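Putative permease protein, ABC transporter (Porphyromonas gingivalis, PDB 3IS6) probably takes part in transport across the cell membrane as an ABC-type permease, this chain being a piece that includes its MacB-like periplasmic core domain. Local coordinates at residues P85-L88 with D89-V93; E201-K204 with R205-M209. One frame throughout, in Å; residues are numbered along the deposited sequence.

Interaction 1: residues P85-L88 with D89-V93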
loop_
_atom_site.group_PDB
_atom_site.type_symbol
_atom_site.label_atom_id
_atom_site.label_comp_id
_atom_site.label_asym_id
_atom_site.label_seq_id
_atom_site.Cartn_x
_atom_site.Cartn_y
_atom_site.Cartn_z
ATOM N N PRO A 85 -4.497 14.158 -9.573
ATOM C CA PRO A 85 -4.229 15.212 -10.526
ATOM C C PRO A 85 -4.956 16.486 -10.130
ATOM O O PRO A 85 -4.474 17.531 -10.361
ATOM C CB PRO A 85 -4.755 14.623 -11.807
ATOM C CG PRO A 85 -4.409 13.227 -11.676
ATOM C CD PRO A 85 -4.634 12.877 -10.263
ATOM N N ALA A 86 -6.068 16.360 -9.446
ATOM C CA ALA A 86 -6.831 17.504 -9.023
ATOM C C ALA A 86 -6.112 18.355 -7.985
ATOM O O ALA A 86 -6.449 19.475 -7.789
ATOM C CB ALA A 86 -8.131 17.089 -8.548
ATOM N N PHE A 87 -5.096 17.816 -7.360
ATOM C CA PHE A 87 -4.329 18.542 -6.380
ATOM C C PHE A 87 -3.760 19.762 -7.052
ATOM O O PHE A 87 -3.698 20.794 -6.504
ATOM C CB PHE A 87 -3.200 17.649 -5.906
ATOM C CG PHE A 87 -2.257 18.273 -4.922
ATOM C CD1 PHE A 87 -2.481 18.183 -3.583
ATOM C CD2 PHE A 87 -1.121 18.871 -5.324
ATOM C CE1 PHE A 87 -1.613 18.710 -2.701
ATOM C CE2 PHE A 87 -0.263 19.383 -4.431
ATOM C CZ PHE A 87 -0.514 19.303 -3.129
ATOM N N LEU A 88 -3.339 19.606 -8.277
ATOM C CA LEU A 88 -2.768 20.695 -9.004
ATOM C C LEU A 88 -3.764 21.813 -9.224
ATOM O O LEU A 88 -3.407 22.935 -9.172
ATOM C CB LEU A 88 -2.238 20.200 -10.341
ATOM C CG LEU A 88 -0.860 19.575 -10.485
ATOM C CD1 LEU A 88 -0.407 18.814 -9.375
ATOM C CD2 LEU A 88 -0.732 18.791 -11.738
ATOM N N ASP A 89 -4.985 21.472 -9.545
ATOM C CA ASP A 89 -6.050 22.435 -9.653
ATOM C C ASP A 89 -6.498 23.082 -8.340
ATOM O O ASP A 89 -6.559 24.262 -8.220
ATOM C CB ASP A 89 -7.209 21.799 -10.387
ATOM C CG ASP A 89 -6.870 21.494 -11.855
ATOM O OD1 ASP A 89 -6.074 22.216 -12.444
ATOM O OD2 ASP A 89 -7.394 20.527 -12.404
HETATM N N MSE A 90 -6.709 22.269 -7.339
HETATM C CA MSE A 90 -7.140 22.716 -6.046
HETATM C C MSE A 90 -6.143 23.692 -5.428
HETATM O O MSE A 90 -6.530 24.576 -4.764
HETATM C CB MSE A 90 -7.312 21.521 -5.135
HETATM C CG MSE A 90 -7.737 21.819 -3.740
HETATM SE SE MSE A 90 -9.591 22.371 -3.539
HETATM C CE MSE A 90 -10.488 20.759 -3.691
ATOM N N PHE A 91 -4.865 23.490 -5.639
ATOM C CA PHE A 91 -3.869 24.330 -5.035
ATOM C C PHE A 91 -3.104 25.261 -5.981
ATOM O O PHE A 91 -2.133 25.858 -5.606
ATOM C CB PHE A 91 -2.981 23.485 -4.151
ATOM C CG PHE A 91 -3.738 22.781 -3.073
ATOM C CD1 PHE A 91 -4.394 23.486 -2.100
ATOM C CD2 PHE A 91 -3.839 21.441 -3.049
ATOM C CE1 PHE A 91 -5.105 22.855 -1.148
ATOM C CE2 PHE A 91 -4.555 20.827 -2.090
ATOM C CZ PHE A 91 -5.187 21.532 -1.142
ATOM N N GLY A 92 -3.572 25.364 -7.204
ATOM C CA GLY A 92 -2.939 26.216 -8.166
ATOM C C GLY A 92 -1.465 25.947 -8.350
ATOM O O GLY A 92 -0.688 26.846 -8.343
ATOM N N VAL A 93 -1.097 24.693 -8.492
ATOM C CA VAL A 93 0.280 24.306 -8.683
ATOM C C VAL A 93 0.617 24.336 -10.163
ATOM O O VAL A 93 -0.037 23.724 -10.942
ATOM C CB VAL A 93 0.545 22.881 -8.144
ATOM C CG1 VAL A 93 1.952 22.485 -8.328
ATOM C CG2 VAL A 93 0.134 22.742 -6.729
#
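With Phe87 CG anti to its own N (chi1 177°) and Phe91 CG swung beside its own N (chi1 -59°), the two phenyl rings meet one turn apart where a Schellman motif ends the short helix 86-90. They form a T-shaped pair with centroids 5.0 Å apart and planes at 63°: the edge of Phe91 points at the face of Phe87, and its CD2 lies 3.5 Å from Phe87 CE1, over the rim of the Phe87 ring. Met90 CG packs over the middle of one face of the Phe91 ring, while edge-to-face contacts with Phe8 and Tyr183 extend the cluster. Phe87 and Met90 rest on strand 54-70.

The helical bond from Met90 N to Ala86 O is short and almost straight. Phe91 N still reaches Phe87 O, but Phe91 has left helical phi/psi. Gly92, at positive phi, is the C' residue that turns the chain back; its N makes a weak hydrogen bond to Asp89 O. Arg100 braces this end, with a salt bridge to Asp89 OD1 and a hydrogen bond to Val93 O. Val93 CB comes to 4.3 Å from Leu88 CG, and Val93 N donates a hydrogen bond of 3.0 Å to Leu88 O, in the carbonyl plane on a lone pair.

Interaction 2: residues E201-K204 with R205-M209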
loop_
_atom_site.group_PDB
_atom_site.type_symbol
_atom_site.label_atom_id
_atom_site.label_comp_id
_atom_site.label_asym_id
_atom_site.label_seq_id
_atom_site.Cartn_x
_atom_site.Cartn_y
_atom_site.Cartn_z
ATOM N N GLU A 201 -26.296 11.418 4.991
ATOM C CA GLU A 201 -26.967 10.557 4.064
ATOM C C GLU A 201 -25.931 9.768 3.310
ATOM O O GLU A 201 -25.999 8.585 3.226
ATOM C CB GLU A 201 -27.758 11.393 3.079
ATOM C CG GLU A 201 -29.037 11.940 3.587
ATOM C CD GLU A 201 -29.729 12.800 2.542
ATOM O OE1 GLU A 201 -29.881 12.350 1.387
ATOM O OE2 GLU A 201 -30.076 13.951 2.853
HETATM N N MSE A 202 -24.916 10.448 2.841
HETATM C CA MSE A 202 -23.832 9.804 2.166
HETATM C C MSE A 202 -23.143 8.774 3.052
HETATM O O MSE A 202 -22.864 7.699 2.619
HETATM C CB MSE A 202 -22.839 10.875 1.751
HETATM C CG MSE A 202 -21.592 10.398 1.067
HETATM SE SE MSE A 202 -20.218 11.690 0.989
HETATM C CE MSE A 202 -19.674 11.645 2.771
ATOM N N GLN A 203 -22.909 9.090 4.309
ATOM C CA GLN A 203 -22.227 8.184 5.208
ATOM C C GLN A 203 -22.988 6.893 5.389
ATOM O O GLN A 203 -22.429 5.846 5.407
ATOM C CB GLN A 203 -22.045 8.850 6.554
ATOM C CG GLN A 203 -21.279 8.054 7.562
ATOM C CD GLN A 203 -21.268 8.671 8.963
ATOM O OE1 GLN A 203 -20.620 8.191 9.864
ATOM N NE2 GLN A 203 -21.983 9.742 9.119
ATOM N N LYS A 204 -24.287 7.010 5.532
ATOM C CA LYS A 204 -25.174 5.877 5.690
ATOM C C LYS A 204 -25.193 4.949 4.471
ATOM O O LYS A 204 -25.286 3.765 4.602
ATOM C CB LYS A 204 -26.569 6.363 6.030
ATOM C CG LYS A 204 -26.685 6.929 7.422
ATOM C CD LYS A 204 -27.990 7.622 7.655
ATOM C CE LYS A 204 -28.224 7.911 9.124
ATOM N NZ LYS A 204 -29.600 8.429 9.331
ATOM N N ARG A 205 -25.107 5.529 3.296
ATOM C CA ARG A 205 -25.038 4.783 2.062
ATOM C C ARG A 205 -23.803 3.930 1.954
ATOM O O ARG A 205 -23.856 2.870 1.394
ATOM C CB ARG A 205 -25.016 5.723 0.884
ATOM C CG ARG A 205 -26.308 6.061 0.266
ATOM C CD ARG A 205 -26.070 7.056 -0.830
ATOM N NE ARG A 205 -26.726 8.303 -0.532
ATOM C CZ ARG A 205 -26.184 9.498 -0.581
ATOM N NH1 ARG A 205 -24.945 9.694 -0.934
ATOM N NH2 ARG A 205 -26.917 10.514 -0.260
ATOM N N HIS A 206 -22.673 4.419 2.423
ATOM C CA HIS A 206 -21.437 3.742 2.159
ATOM C C HIS A 206 -20.795 3.008 3.280
ATOM O O HIS A 206 -19.922 2.233 3.058
ATOM C CB HIS A 206 -20.418 4.735 1.693
ATOM C CG HIS A 206 -20.680 5.299 0.350
ATOM N ND1 HIS A 206 -21.403 6.443 0.161
ATOM C CD2 HIS A 206 -20.280 4.904 -0.866
ATOM C CE1 HIS A 206 -21.449 6.728 -1.118
ATOM N NE2 HIS A 206 -20.776 5.805 -1.763
ATOM N N GLN A 207 -21.186 3.281 4.497
ATOM C CA GLN A 207 -20.450 2.807 5.635
ATOM C C GLN A 207 -21.225 1.792 6.428
ATOM O O GLN A 207 -22.334 2.028 6.807
ATOM C CB GLN A 207 -20.123 3.998 6.535
ATOM C CG GLN A 207 -19.051 3.747 7.525
ATOM C CD GLN A 207 -18.755 4.941 8.358
ATOM O OE1 GLN A 207 -19.576 5.400 9.115
ATOM N NE2 GLN A 207 -17.560 5.453 8.221
ATOM N N ASP A 208 -20.630 0.657 6.704
ATOM C CA ASP A 208 -21.342 -0.310 7.498
ATOM C C ASP A 208 -21.304 0.208 8.905
ATOM O O ASP A 208 -20.247 0.440 9.422
ATOM C CB ASP A 208 -20.662 -1.673 7.426
HETATM N N MSE A 209 -22.457 0.420 9.513
HETATM C CA MSE A 209 -22.487 1.009 10.835
HETATM C C MSE A 209 -22.356 -0.005 11.950
HETATM O O MSE A 209 -22.191 0.334 13.100
HETATM C CB MSE A 209 -23.711 1.899 11.016
HETATM C CG MSE A 209 -24.081 2.729 9.804
HETATM SE SE MSE A 209 -23.326 4.519 9.471
HETATM C CE MSE A 209 -24.801 5.640 9.908
#
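The C-terminal turn of helix 196-206 carries this contact, and Gln207 is the first residue to leave helical phi/psi. In His206, chi1 of -69° sets the imidazole beside the preceding turn with its ND1 edge turned to Met202 O, and the residue gives that carbonyl two donors. ND1 reaches Met202 O at 3.1 Å, with the oxygen in the imidazole plane and the N-H nearly straight at 167°. The backbone N of His206 binds Met202 O as well, at 3.3 Å and more bent. The ND1 bond, with the stack on Trp174, helps to fix the rotation of the imidazole.

Arg205 bends at chi3 and lays its guanidinium along the backbone of the turn before it. One face covers Met202 CA, 3.3 Å from NH1, while NH2 sits beside Glu201 CB. The Glu201 carboxylate plane is nearly perpendicular to the guanidinium, and its OE1 lies at the guanidinium edge, in plane, 3.9 Å from Arg205 NH2, a long salt bridge. The stronger salt bridge of Arg205 runs from NH1 to Glu50 OE1 on helix 43-50, against which Met202 also packs.

Gln207 N bonds to Gln203 O, and its side-chain NE2 to Trp174 O. Beyond, selenomethionine Met209, bent at chi2 and chi3, brings its CE to Lys204 CG, a modelled 3.4 Å whose unusual tightness is doubtful.

Along the chain, the two contacts come in series, neither nested nor crossed, and each closes a local turn at the C-terminal end of a helix. Interaction 1 follows strand 74-83 and ends helix 86-90, which packs on strand 54-70; its centre lies about 11 Å from the centre of the chain. Interaction 2 comes after strand 181-186 and ends helix 196-206 ahead of helix 210-214, its centre about 23 Å from the centre of the chain, joining helix 43-50, strand 218-225 and the loop holding Trp174. Interactions 1 and 2 do not touch. The mixed sheet links them, since strand 54-70 pairs with 181-186, and 14-23 with both 181-186 and 218-225.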